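Replication initiator A family protein (Staphylococcus aureus CA-347, PDB 4PT7) probably initiates replication of staphylococcal multiresistance plasmids by assembling on the plasmid origin, with a winged-helix type of DNA-binding domain. Local coordinates at residues T25-K30 with I120-K125; N53-V56 with I62-V65; W55-G60 with I107-K112; G88-N91 with I96-R99. All blocks are in the same frame, centred on the assembly; numbering follows the deposited sequence.

Contact 1: T25-K30 with I120-K125; sequences TSENYK and IYKIEK
Just after Thr25 the loop that follows helix 22-25 makes an ST turn at Ser26; Thr25 and Glu27, at either end of this short run, meet Lys122 and Ile123 of helix 117-126. Ser26 OG takes two N-H groups of Asn28, the backbone N at 3.1 Å and the side-chain amide. Most of the buried surface lies where Thr25 meets the helix. Its CB is 4.2 Å from Lys122 CB, and Ile123 CG1 rests against it, 3.8 Å from OG1 and 3.9 Å from CG2. Thr25 OG1, buried here, has no polar partner in the model. At the rim stands a salt bridge, Glu27 OE2 to Lys122 NZ at 2.8 Å. Lys122 reaches it with CG beside its own backbone N (chi1 -72°) and a chain that runs extended beyond CG, while the Glu27 chain bends at chi2 (58°) and crosses the lysine at about a right angle. Thr25 O and Glu27 OE1 are two acceptors 3.1 Å apart; Lys122 NZ lies 3.6 Å from Thr25 O, and its positive charge may offset their repulsion. Around the contact, the helix also packs, through Ile120 and Ile123, on Tyr12 of the second subunit, while Tyr29, farther along the loop, ties it through OH to Ile114 N, between strand 107-110 and helix 117-126.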
loop_
_atom_site.group_PDB
_atom_site.type_symbol
_atom_site.label_atom_id
_atom_site.label_comp_id
_atom_site.label_asym_id
_atom_site.label_seq_id
_atom_site.Cartn_x
_atom_site.Cartn_y
_atom_site.Cartn_z
ATOM N N THR B 25 -8.659 11.954 -20.170
ATOM C CA THR B 25 -8.760 12.989 -21.194
ATOM C C THR B 25 -9.083 14.332 -20.556
ATOM O O THR B 25 -8.402 15.327 -20.825
ATOM C CB THR B 25 -9.854 12.652 -22.235
ATOM O OG1 THR B 25 -11.122 12.518 -21.580
ATOM C CG2 THR B 25 -9.521 11.344 -22.952
ATOM N N SER B 26 -10.112 14.346 -19.710
ATOM C CA SER B 26 -10.556 15.555 -19.010
ATOM C C SER B 26 -9.472 16.094 -18.087
ATOM O O SER B 26 -8.875 15.339 -17.308
ATOM C CB SER B 26 -11.813 15.257 -18.178
ATOM O OG SER B 26 -12.236 16.388 -17.432
ATOM N N GLU B 27 -9.221 17.397 -18.179
ATOM C CA GLU B 27 -8.220 18.027 -17.338
ATOM C C GLU B 27 -8.824 18.272 -15.964
ATOM O O GLU B 27 -8.124 18.643 -15.016
ATOM C CB GLU B 27 -7.760 19.341 -17.959
ATOM C CG GLU B 27 -6.359 19.287 -18.562
ATOM C CD GLU B 27 -6.214 18.216 -19.635
ATOM O OE1 GLU B 27 -6.278 17.010 -19.302
ATOM O OE2 GLU B 27 -6.037 18.582 -20.817
ATOM N N ASN B 28 -10.130 18.049 -15.858
ATOM C CA ASN B 28 -10.816 18.231 -14.591
ATOM C C ASN B 28 -10.476 17.096 -13.645
ATOM O O ASN B 28 -10.829 17.139 -12.465
ATOM C CB ASN B 28 -12.324 18.280 -14.814
ATOM C CG ASN B 28 -12.743 19.487 -15.609
ATOM O OD1 ASN B 28 -12.641 20.624 -15.134
ATOM N ND2 ASN B 28 -13.202 19.256 -16.836
ATOM N N TYR B 29 -9.798 16.077 -14.168
ATOM C CA TYR B 29 -9.412 14.918 -13.364
ATOM C C TYR B 29 -7.917 14.670 -13.422
ATOM O O TYR B 29 -7.447 13.559 -13.172
ATOM C CB TYR B 29 -10.148 13.672 -13.846
ATOM C CG TYR B 29 -11.640 13.781 -13.714
ATOM C CD1 TYR B 29 -12.454 13.727 -14.837
ATOM C CD2 TYR B 29 -12.243 13.948 -12.465
ATOM C CE1 TYR B 29 -13.839 13.831 -14.731
ATOM C CE2 TYR B 29 -13.623 14.062 -12.349
ATOM C CZ TYR B 29 -14.414 13.999 -13.487
ATOM O OH TYR B 29 -15.780 14.092 -13.399
ATOM N N LYS B 30 -7.168 15.712 -13.757
ATOM C CA LYS B 30 -5.722 15.604 -13.849
ATOM C C LYS B 30 -5.091 15.408 -12.466
ATOM O O LYS B 30 -3.953 14.961 -12.363
ATOM C CB LYS B 30 -5.140 16.849 -14.533
ATOM C CG LYS B 30 -5.321 18.144 -13.742
ATOM C CD LYS B 30 -4.785 19.350 -14.513
ATOM C CE LYS B 30 -4.747 20.607 -13.635
ATOM N NZ LYS B 30 -6.076 21.014 -13.081
ATOM N N ILE B 120 -15.669 15.057 -24.942
ATOM C CA ILE B 120 -16.300 14.380 -26.071
ATOM C C ILE B 120 -15.334 14.430 -27.253
ATOM O O ILE B 120 -14.981 13.401 -27.837
ATOM C CB ILE B 120 -17.614 15.087 -26.505
ATOM C CG1 ILE B 120 -18.582 15.191 -25.324
ATOM C CG2 ILE B 120 -18.281 14.308 -27.651
ATOM C CD1 ILE B 120 -19.050 13.872 -24.797
ATOM N N TYR B 121 -14.911 15.641 -27.597
ATOM C CA TYR B 121 -13.991 15.851 -28.705
ATOM C C TYR B 121 -12.745 14.983 -28.571
ATOM O O TYR B 121 -12.387 14.241 -29.493
ATOM C CB TYR B 121 -13.587 17.327 -28.774
ATOM C CG TYR B 121 -12.553 17.647 -29.836
ATOM C CD1 TYR B 121 -12.911 17.759 -31.181
ATOM C CD2 TYR B 121 -11.212 17.827 -29.495
ATOM C CE1 TYR B 121 -11.954 18.044 -32.162
ATOM C CE2 TYR B 121 -10.251 18.109 -30.459
ATOM C CZ TYR B 121 -10.625 18.217 -31.790
ATOM O OH TYR B 121 -9.665 18.491 -32.740
ATOM N N LYS B 122 -12.084 15.070 -27.420
ATOM C CA LYS B 122 -10.871 14.297 -27.209
ATOM C C LYS B 122 -11.085 12.792 -27.288
ATOM O O LYS B 122 -10.299 12.081 -27.918
ATOM C CB LYS B 122 -10.234 14.650 -25.863
ATOM C CG LYS B 122 -9.571 16.026 -25.816
ATOM C CD LYS B 122 -8.730 16.174 -24.544
ATOM C CE LYS B 122 -7.991 17.512 -24.490
ATOM N NZ LYS B 122 -7.173 17.663 -23.243
ATOM N N ILE B 123 -12.140 12.298 -26.651
ATOM C CA ILE B 123 -12.395 10.862 -26.655
ATOM C C ILE B 123 -12.719 10.344 -28.057
ATOM O O ILE B 123 -12.242 9.287 -28.462
ATOM C CB ILE B 123 -13.554 10.500 -25.705
ATOM C CG1 ILE B 123 -13.148 10.785 -24.256
ATOM C CG2 ILE B 123 -13.929 9.033 -25.881
ATOM C CD1 ILE B 123 -14.300 10.700 -23.268
ATOM N N GLU B 124 -13.524 11.098 -28.796
ATOM C CA GLU B 124 -13.909 10.710 -30.148
ATOM C C GLU B 124 -12.679 10.623 -31.043
ATOM O O GLU B 124 -12.525 9.670 -31.810
ATOM C CB GLU B 124 -14.911 11.725 -30.721
ATOM C CG GLU B 124 -15.508 11.327 -32.056
ATOM C CD GLU B 124 -16.596 10.262 -31.936
ATOM O OE1 GLU B 124 -16.398 9.264 -31.202
ATOM O OE2 GLU B 124 -17.650 10.423 -32.592
ATOM N N LYS B 125 -11.791 11.609 -30.933
ATOM C CA LYS B 125 -10.586 11.613 -31.745
ATOM C C LYS B 125 -9.653 10.448 -31.426
ATOM O O LYS B 125 -9.038 9.874 -32.326
ATOM C CB LYS B 125 -9.833 12.934 -31.579
ATOM C CG LYS B 125 -8.613 13.027 -32.486
ATOM C CD LYS B 125 -8.044 14.435 -32.561
ATOM C CE LYS B 125 -7.353 14.843 -31.276
ATOM N NZ LYS B 125 -6.733 16.192 -31.419
#

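Contact 2: N53-V56 with I62-V65; sequences NSWV and IYFV
Tyr63 takes the first torsion that puts CG between its own backbone N and carbonyl carbon (chi1 61°), and this lays its ring over the backbone of Trp55; Trp55 in turn carries CG beside its own N, which turns the indole toward Val65. The result is a chain of face contacts. Trp55 CB lies over the face of the Tyr63 ring, 4.0 Å from its centroid, a CH-pi contact. The five-membered ring of the indole and the Tyr63 ring are near parallel, at 15°, yet their centroids are 5.6 Å apart and they barely overlap, so no stack forms. Val65 CG2 makes a second CH-pi contact, over the five-membered ring of Trp55 and 3.5 Å from its centroid, and Asn53 CB lies 3.5 Å above the indole plane on the opposite face, leaving the indole held between the two. Beside these contacts the backbones join: Tyr63 N donates to Trp55 O at 3.2 Å and 172°, nearly straight, and Val56 bridges to Ile62 with CA atoms 4.7 Å apart. The bridge is single. Tyr63 CE2 comes within 3.4 Å of Val56 C. A Schellman motif with Ser54 as its C-prime residue ends helix 34-52 just ahead, and Trp55 centres an inverse gamma turn. Asn53 OD1 accepts a bond from Glu131 N of the second subunit. Phe64 pairs through its backbone with Leu108, which places 62-65 where the first strand of a winged-helix domain is expected.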
loop_
_atom_site.group_PDB
_atom_site.type_symbol
_atom_site.label_atom_id
_atom_site.label_comp_id
_atom_site.label_asym_id
_atom_site.label_seq_id
_atom_site.Cartn_x
_atom_site.Cartn_y
_atom_site.Cartn_z
ATOM N N ASN B 53 -27.371 -5.687 -0.815
ATOM C CA ASN B 53 -27.400 -5.392 0.614
ATOM C C ASN B 53 -28.509 -4.398 0.925
ATOM O O ASN B 53 -28.608 -3.901 2.046
ATOM C CB ASN B 53 -26.065 -4.804 1.084
ATOM C CG ASN B 53 -24.916 -5.764 0.913
ATOM O OD1 ASN B 53 -25.091 -6.978 1.001
ATOM N ND2 ASN B 53 -23.722 -5.225 0.689
ATOM N N SER B 54 -29.333 -4.107 -0.077
ATOM C CA SER B 54 -30.437 -3.164 0.068
ATOM C C SER B 54 -29.954 -1.771 0.458
ATOM O O SER B 54 -30.704 -0.989 1.042
ATOM C CB SER B 54 -31.439 -3.672 1.114
ATOM O OG SER B 54 -31.859 -4.992 0.815
ATOM N N TRP B 55 -28.701 -1.459 0.141
ATOM C CA TRP B 55 -28.158 -0.142 0.455
ATOM C C TRP B 55 -28.590 0.855 -0.610
ATOM O O TRP B 55 -27.765 1.387 -1.359
ATOM C CB TRP B 55 -26.627 -0.180 0.537
ATOM C CG TRP B 55 -26.099 -0.986 1.693
ATOM C CD1 TRP B 55 -26.801 -1.415 2.782
ATOM C CD2 TRP B 55 -24.752 -1.441 1.876
ATOM N NE1 TRP B 55 -25.979 -2.112 3.632
ATOM C CE2 TRP B 55 -24.716 -2.144 3.104
ATOM C CE3 TRP B 55 -23.572 -1.327 1.128
ATOM C CZ2 TRP B 55 -23.545 -2.731 3.598
ATOM C CZ3 TRP B 55 -22.408 -1.911 1.616
ATOM C CH2 TRP B 55 -22.404 -2.605 2.841
ATOM N N VAL B 56 -29.895 1.097 -0.676
ATOM C CA VAL B 56 -30.450 2.033 -1.642
ATOM C C VAL B 56 -31.162 3.157 -0.908
ATOM O O VAL B 56 -31.969 2.933 -0.008
ATOM C CB VAL B 56 -31.444 1.340 -2.598
ATOM C CG1 VAL B 56 -31.981 2.341 -3.616
ATOM C CG2 VAL B 56 -30.759 0.180 -3.298
ATOM N N ILE B 62 -27.719 4.644 -4.879
ATOM C CA ILE B 62 -26.939 3.542 -4.327
ATOM C C ILE B 62 -25.767 4.074 -3.502
ATOM O O ILE B 62 -25.025 4.948 -3.955
ATOM C CB ILE B 62 -26.396 2.631 -5.455
ATOM C CG1 ILE B 62 -27.545 2.215 -6.385
ATOM C CG2 ILE B 62 -25.759 1.381 -4.858
ATOM C CD1 ILE B 62 -27.093 1.551 -7.682
ATOM N N TYR B 63 -25.587 3.529 -2.301
ATOM C CA TYR B 63 -24.516 3.979 -1.418
ATOM C C TYR B 63 -23.773 2.826 -0.746
ATOM O O TYR B 63 -24.127 1.659 -0.906
ATOM C CB TYR B 63 -25.093 4.925 -0.354
ATOM C CG TYR B 63 -26.147 4.287 0.532
ATOM C CD1 TYR B 63 -25.787 3.466 1.602
ATOM C CD2 TYR B 63 -27.511 4.474 0.281
ATOM C CE1 TYR B 63 -26.749 2.849 2.397
ATOM C CE2 TYR B 63 -28.484 3.855 1.071
ATOM C CZ TYR B 63 -28.094 3.044 2.127
ATOM O OH TYR B 63 -29.045 2.420 2.909
ATOM N N PHE B 64 -22.724 3.169 -0.005
ATOM C CA PHE B 64 -21.915 2.186 0.710
ATOM C C PHE B 64 -21.968 2.452 2.208
ATOM O O PHE B 64 -22.020 3.612 2.641
ATOM C CB PHE B 64 -20.453 2.248 0.262
ATOM C CG PHE B 64 -20.243 1.887 -1.170
ATOM C CD1 PHE B 64 -19.728 2.820 -2.067
ATOM C CD2 PHE B 64 -20.538 0.607 -1.624
ATOM C CE1 PHE B 64 -19.511 2.477 -3.402
ATOM C CE2 PHE B 64 -20.324 0.256 -2.956
ATOM C CZ PHE B 64 -19.810 1.193 -3.845
ATOM N N VAL B 65 -21.952 1.370 2.983
ATOM C CA VAL B 65 -21.979 1.444 4.438
ATOM C C VAL B 65 -20.827 0.586 4.944
ATOM O O VAL B 65 -20.954 -0.113 5.945
ATOM C CB VAL B 65 -23.286 0.863 5.018
ATOM C CG1 VAL B 65 -23.444 1.298 6.459
ATOM C CG2 VAL B 65 -24.469 1.297 4.191
#

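Contact 3: W55-G60 with I107-K112; sequences WVDEDG and ILYLMK
Asp57 and Tyr109 carry this surface contact, and its polar part is a meeting of carboxylate and phenol. Tyr109 OH lies 3.1 Å from Asp57 OD1 and, equally, 3.1 Å from Asp57 CG, so it faces the carboxylate carbon as much as the oxygen; OD2 of Asp57 stands at 3.4 Å from that hydroxyl, with a poor angle for bonding. Asn61, which also touches Tyr109, adds a weak bond from ND2 to Asp57 OD2. The carboxylate and ring planes are turned 68° apart. As to packing, Asp57 CG lies at the edge of the Tyr109 ring, near its plane, and the ring is met through its hydroxyl end, with CZ 4.1 Å from Asp57 CG. Asp57 carries CG anti to the backbone N (chi1 -157°), which sends the carboxylate out toward the strand. In the winged-helix fold that the topology suggests, 107-110 would be the second strand of the wing; it pairs with strand 95-98 through Tyr109 with Ile96 and Ile107 with Lys98. Backbone bonding also shapes the other segment: a type I turn from Asp57 to Gly60 closes with Gly60 N to Asp57 O at 3.0 Å. At the far end, Lys112 NZ makes a salt bridge to Glu10 OE2 of the second subunit.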
loop_
_atom_site.group_PDB
_atom_site.type_symbol
_atom_site.label_atom_id
_atom_site.label_comp_id
_atom_site.label_asym_id
_atom_site.label_seq_id
_atom_site.Cartn_x
_atom_site.Cartn_y
_atom_site.Cartn_z
ATOM N N TRP B 55 -28.701 -1.459 0.141
ATOM C CA TRP B 55 -28.158 -0.142 0.455
ATOM C C TRP B 55 -28.590 0.855 -0.610
ATOM O O TRP B 55 -27.765 1.387 -1.359
ATOM C CB TRP B 55 -26.627 -0.180 0.537
ATOM C CG TRP B 55 -26.099 -0.986 1.693
ATOM C CD1 TRP B 55 -26.801 -1.415 2.782
ATOM C CD2 TRP B 55 -24.752 -1.441 1.876
ATOM N NE1 TRP B 55 -25.979 -2.112 3.632
ATOM C CE2 TRP B 55 -24.716 -2.144 3.104
ATOM C CE3 TRP B 55 -23.572 -1.327 1.128
ATOM C CZ2 TRP B 55 -23.545 -2.731 3.598
ATOM C CZ3 TRP B 55 -22.408 -1.911 1.616
ATOM C CH2 TRP B 55 -22.404 -2.605 2.841
ATOM N N VAL B 56 -29.895 1.097 -0.676
ATOM C CA VAL B 56 -30.450 2.033 -1.642
ATOM C C VAL B 56 -31.162 3.157 -0.908
ATOM O O VAL B 56 -31.969 2.933 -0.008
ATOM C CB VAL B 56 -31.444 1.340 -2.598
ATOM C CG1 VAL B 56 -31.981 2.341 -3.616
ATOM C CG2 VAL B 56 -30.759 0.180 -3.298
ATOM N N ASP B 57 -30.837 4.372 -1.311
ATOM C CA ASP B 57 -31.388 5.584 -0.732
ATOM C C ASP B 57 -32.891 5.685 -0.980
ATOM O O ASP B 57 -33.444 4.944 -1.792
ATOM C CB ASP B 57 -30.676 6.777 -1.357
ATOM C CG ASP B 57 -30.734 7.986 -0.498
ATOM O OD1 ASP B 57 -30.846 7.819 0.731
ATOM O OD2 ASP B 57 -30.650 9.097 -1.050
ATOM N N GLU B 58 -33.553 6.609 -0.290
ATOM C CA GLU B 58 -34.989 6.795 -0.466
ATOM C C GLU B 58 -35.314 7.309 -1.865
ATOM O O GLU B 58 -36.433 7.145 -2.346
ATOM C CB GLU B 58 -35.541 7.777 0.576
ATOM C CG GLU B 58 -36.320 7.122 1.704
ATOM C CD GLU B 58 -35.437 6.315 2.648
ATOM O OE1 GLU B 58 -35.997 5.624 3.531
ATOM O OE2 GLU B 58 -34.192 6.375 2.516
ATOM N N ASP B 59 -34.332 7.926 -2.517
ATOM C CA ASP B 59 -34.523 8.456 -3.860
ATOM C C ASP B 59 -33.999 7.489 -4.917
ATOM O O ASP B 59 -33.987 7.800 -6.109
ATOM C CB ASP B 59 -33.820 9.802 -4.000
ATOM C CG ASP B 59 -34.280 10.807 -2.964
ATOM O OD1 ASP B 59 -34.001 10.593 -1.766
ATOM O OD2 ASP B 59 -34.923 11.807 -3.346
ATOM N N GLY B 60 -33.567 6.312 -4.473
ATOM C CA GLY B 60 -33.055 5.322 -5.401
ATOM C C GLY B 60 -31.549 5.393 -5.588
ATOM O O GLY B 60 -30.993 4.681 -6.428
ATOM N N ILE B 107 -21.362 7.024 5.523
ATOM C CA ILE B 107 -22.130 6.705 4.330
ATOM C C ILE B 107 -21.387 7.285 3.135
ATOM O O ILE B 107 -21.149 8.489 3.081
ATOM C CB ILE B 107 -23.533 7.339 4.375
ATOM C CG1 ILE B 107 -24.261 6.905 5.644
ATOM C CG2 ILE B 107 -24.333 6.915 3.155
ATOM C CD1 ILE B 107 -24.417 5.409 5.758
ATOM N N LEU B 108 -21.008 6.425 2.193
ATOM C CA LEU B 108 -20.299 6.862 0.991
ATOM C C LEU B 108 -21.166 6.705 -0.256
ATOM O O LEU B 108 -21.755 5.642 -0.494
ATOM C CB LEU B 108 -18.999 6.066 0.792
ATOM C CG LEU B 108 -17.739 6.488 1.558
ATOM C CD1 LEU B 108 -18.000 6.410 3.047
ATOM C CD2 LEU B 108 -16.571 5.575 1.179
ATOM N N TYR B 109 -21.239 7.771 -1.046
ATOM C CA TYR B 109 -21.999 7.765 -2.289
ATOM C C TYR B 109 -21.023 7.944 -3.438
ATOM O O TYR B 109 -20.386 8.998 -3.557
ATOM C CB TYR B 109 -23.002 8.923 -2.357
ATOM C CG TYR B 109 -24.274 8.724 -1.576
ATOM C CD1 TYR B 109 -24.396 9.199 -0.275
ATOM C CD2 TYR B 109 -25.373 8.083 -2.153
ATOM C CE1 TYR B 109 -25.584 9.042 0.440
ATOM C CE2 TYR B 109 -26.562 7.920 -1.450
ATOM C CZ TYR B 109 -26.661 8.403 -0.156
ATOM O OH TYR B 109 -27.830 8.239 0.550
ATOM N N LEU B 110 -20.893 6.920 -4.275
ATOM C CA LEU B 110 -20.013 7.024 -5.429
ATOM C C LEU B 110 -20.823 7.861 -6.418
ATOM O O LEU B 110 -22.047 7.730 -6.472
ATOM C CB LEU B 110 -19.750 5.648 -6.034
ATOM C CG LEU B 110 -18.315 5.306 -6.441
ATOM C CD1 LEU B 110 -18.351 4.416 -7.677
ATOM C CD2 LEU B 110 -17.522 6.556 -6.720
ATOM N N MET B 111 -20.149 8.709 -7.189
ATOM C CA MET B 111 -20.817 9.568 -8.158
ATOM C C MET B 111 -20.282 9.361 -9.575
ATOM O O MET B 111 -19.128 8.988 -9.772
ATOM C CB MET B 111 -20.618 11.029 -7.766
ATOM C CG MET B 111 -20.975 11.340 -6.327
ATOM S SD MET B 111 -22.712 11.095 -5.972
ATOM C CE MET B 111 -23.365 12.576 -6.732
ATOM N N LYS B 112 -21.132 9.612 -10.563
ATOM C CA LYS B 112 -20.744 9.485 -11.963
ATOM C C LYS B 112 -19.926 10.711 -12.342
ATOM O O LYS B 112 -20.137 11.798 -11.811
ATOM C CB LYS B 112 -21.998 9.355 -12.850
ATOM C CG LYS B 112 -22.710 8.013 -12.631
ATOM C CD LYS B 112 -24.198 8.040 -12.968
ATOM C CE LYS B 112 -24.469 8.185 -14.447
ATOM N NZ LYS B 112 -25.942 8.171 -14.708
#

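Contact 4: G88-N91 with I96-R99; sequences GLEN and IQKR
Glu90 and Gln97 meet through one hydrogen bond, the firm part of an otherwise slight contact. Gln97 NE2 donates to Glu90 OE1 at 2.9 Å, with an N-H...O angle of 141°. The amide nitrogen comes up to OE1 almost on the extension of the carboxylate C-O bond, and OE1 lies in the amide plane of Gln97. Since the carboxylate and amide planes stand 82° apart, the two flat groups are turned nearly square to each other. Both chains carry CG anti to the backbone N (chi1 -157° in Glu90) and stay extended beyond it, and that reach joins residues of helix and strand whose CA atoms, Glu90 and Gln97, are 6.7 Å apart. The aliphatic stem of Gln97 adds little: CB lies 3.6 Å from Glu90 OE1. By topology, helix 79-91 holds the place of the recognition helix of a winged-helix domain and strand 95-98 that of the first wing strand, so the bond would tie the two together across the short connection between them. Ile96 starts away from the helix and packs instead on Tyr109 of strand 107-110 and on Met111 just after it. Lys86 NZ makes a weak bond to Gln97 OE1. The solvent side is looser: exposed Arg99 lays one guanidinium face toward Gln97 OE1, 3.9 Å above the plane, yet its NH1 remains 5.6 Å from Glu90 OE1, oppositely charged but not in contact.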
loop_
_atom_site.group_PDB
_atom_site.type_symbol
_atom_site.label_atom_id
_atom_site.label_comp_id
_atom_site.label_asym_id
_atom_site.label_seq_id
_atom_site.Cartn_x
_atom_site.Cartn_y
_atom_site.Cartn_z
ATOM N N GLY B 88 -9.174 12.438 -2.449
ATOM C CA GLY B 88 -9.016 12.740 -3.855
ATOM C C GLY B 88 -10.315 12.578 -4.637
ATOM O O GLY B 88 -10.653 13.428 -5.445
ATOM N N LEU B 89 -11.052 11.496 -4.408
ATOM C CA LEU B 89 -12.311 11.306 -5.128
ATOM C C LEU B 89 -13.308 12.378 -4.710
ATOM O O LEU B 89 -14.055 12.898 -5.544
ATOM C CB LEU B 89 -12.890 9.911 -4.862
ATOM C CG LEU B 89 -12.003 8.755 -5.341
ATOM C CD1 LEU B 89 -12.725 7.421 -5.152
ATOM C CD2 LEU B 89 -11.652 8.961 -6.803
ATOM N N GLU B 90 -13.287 12.727 -3.425
ATOM C CA GLU B 90 -14.190 13.740 -2.897
ATOM C C GLU B 90 -13.910 15.129 -3.479
ATOM O O GLU B 90 -14.838 15.870 -3.804
ATOM C CB GLU B 90 -14.096 13.789 -1.374
ATOM C CG GLU B 90 -15.333 14.362 -0.702
ATOM C CD GLU B 90 -15.278 14.297 0.823
ATOM O OE1 GLU B 90 -14.948 13.219 1.371
ATOM O OE2 GLU B 90 -15.580 15.327 1.468
ATOM N N ASN B 91 -12.637 15.478 -3.632
ATOM C CA ASN B 91 -12.291 16.791 -4.177
ATOM C C ASN B 91 -12.725 16.969 -5.625
ATOM O O ASN B 91 -12.890 18.094 -6.091
ATOM C CB ASN B 91 -10.782 17.055 -4.079
ATOM C CG ASN B 91 -10.321 17.321 -2.654
ATOM O OD1 ASN B 91 -11.053 17.903 -1.844
ATOM N ND2 ASN B 91 -9.096 16.906 -2.344
ATOM N N ILE B 96 -19.162 11.214 -2.381
ATOM C CA ILE B 96 -19.826 12.001 -1.349
ATOM C C ILE B 96 -19.703 11.201 -0.060
ATOM O O ILE B 96 -19.965 9.996 -0.040
ATOM C CB ILE B 96 -21.324 12.216 -1.643
ATOM C CG1 ILE B 96 -21.501 13.036 -2.923
ATOM C CG2 ILE B 96 -21.988 12.918 -0.453
ATOM C CD1 ILE B 96 -20.830 14.388 -2.890
ATOM N N GLN B 97 -19.314 11.874 1.016
ATOM C CA GLN B 97 -19.139 11.207 2.299
ATOM C C GLN B 97 -19.963 11.851 3.414
ATOM O O GLN B 97 -19.757 13.017 3.753
ATOM C CB GLN B 97 -17.650 11.219 2.673
ATOM C CG GLN B 97 -17.282 10.331 3.853
ATOM C CD GLN B 97 -15.777 10.231 4.075
ATOM O OE1 GLN B 97 -15.315 9.457 4.914
ATOM N NE2 GLN B 97 -15.007 11.017 3.324
ATOM N N LYS B 98 -20.904 11.090 3.971
ATOM C CA LYS B 98 -21.744 11.572 5.070
ATOM C C LYS B 98 -21.346 10.845 6.354
ATOM O O LYS B 98 -21.477 9.621 6.458
ATOM C CB LYS B 98 -23.231 11.325 4.780
ATOM C CG LYS B 98 -23.794 12.134 3.615
ATOM C CD LYS B 98 -25.304 11.973 3.493
ATOM C CE LYS B 98 -25.858 12.742 2.291
ATOM N NZ LYS B 98 -25.553 14.200 2.350
ATOM N N ARG B 99 -20.852 11.602 7.329
ATOM C CA ARG B 99 -20.430 11.019 8.597
ATOM C C ARG B 99 -21.590 10.779 9.554
ATOM O O ARG B 99 -22.573 11.527 9.564
ATOM C CB ARG B 99 -19.386 11.914 9.267
ATOM C CG ARG B 99 -18.022 11.869 8.601
ATOM C CD ARG B 99 -16.978 12.603 9.429
ATOM N NE ARG B 99 -15.618 12.301 8.986
ATOM C CZ ARG B 99 -15.116 12.650 7.807
ATOM N NH1 ARG B 99 -15.860 13.322 6.936
ATOM N NH2 ARG B 99 -13.867 12.326 7.494
#

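Overall arrangement
From the N terminus, the chain opens contact 1 in the loop after helix 22-25 and closes it on helix 117-126, so the other three contacts nest inside that long loop. After helix 34-52, contact 2 closes a short loop, and contact 3 starts from the same region, sharing Trp55 and Val56, but closes on strand 107-110. Contact 4 then joins helix 79-91 to strand 95-98 inside the loop of contact 3. Contacts 2, 3 and 4 adjoin through strand 107-110, which joins 62-65 on one side and 95-98 on the other. Contact 1 lies about 31 Å from contact 2, centre to centre, beyond the chain's centre, and ties helix 117-126 to the N-terminal part.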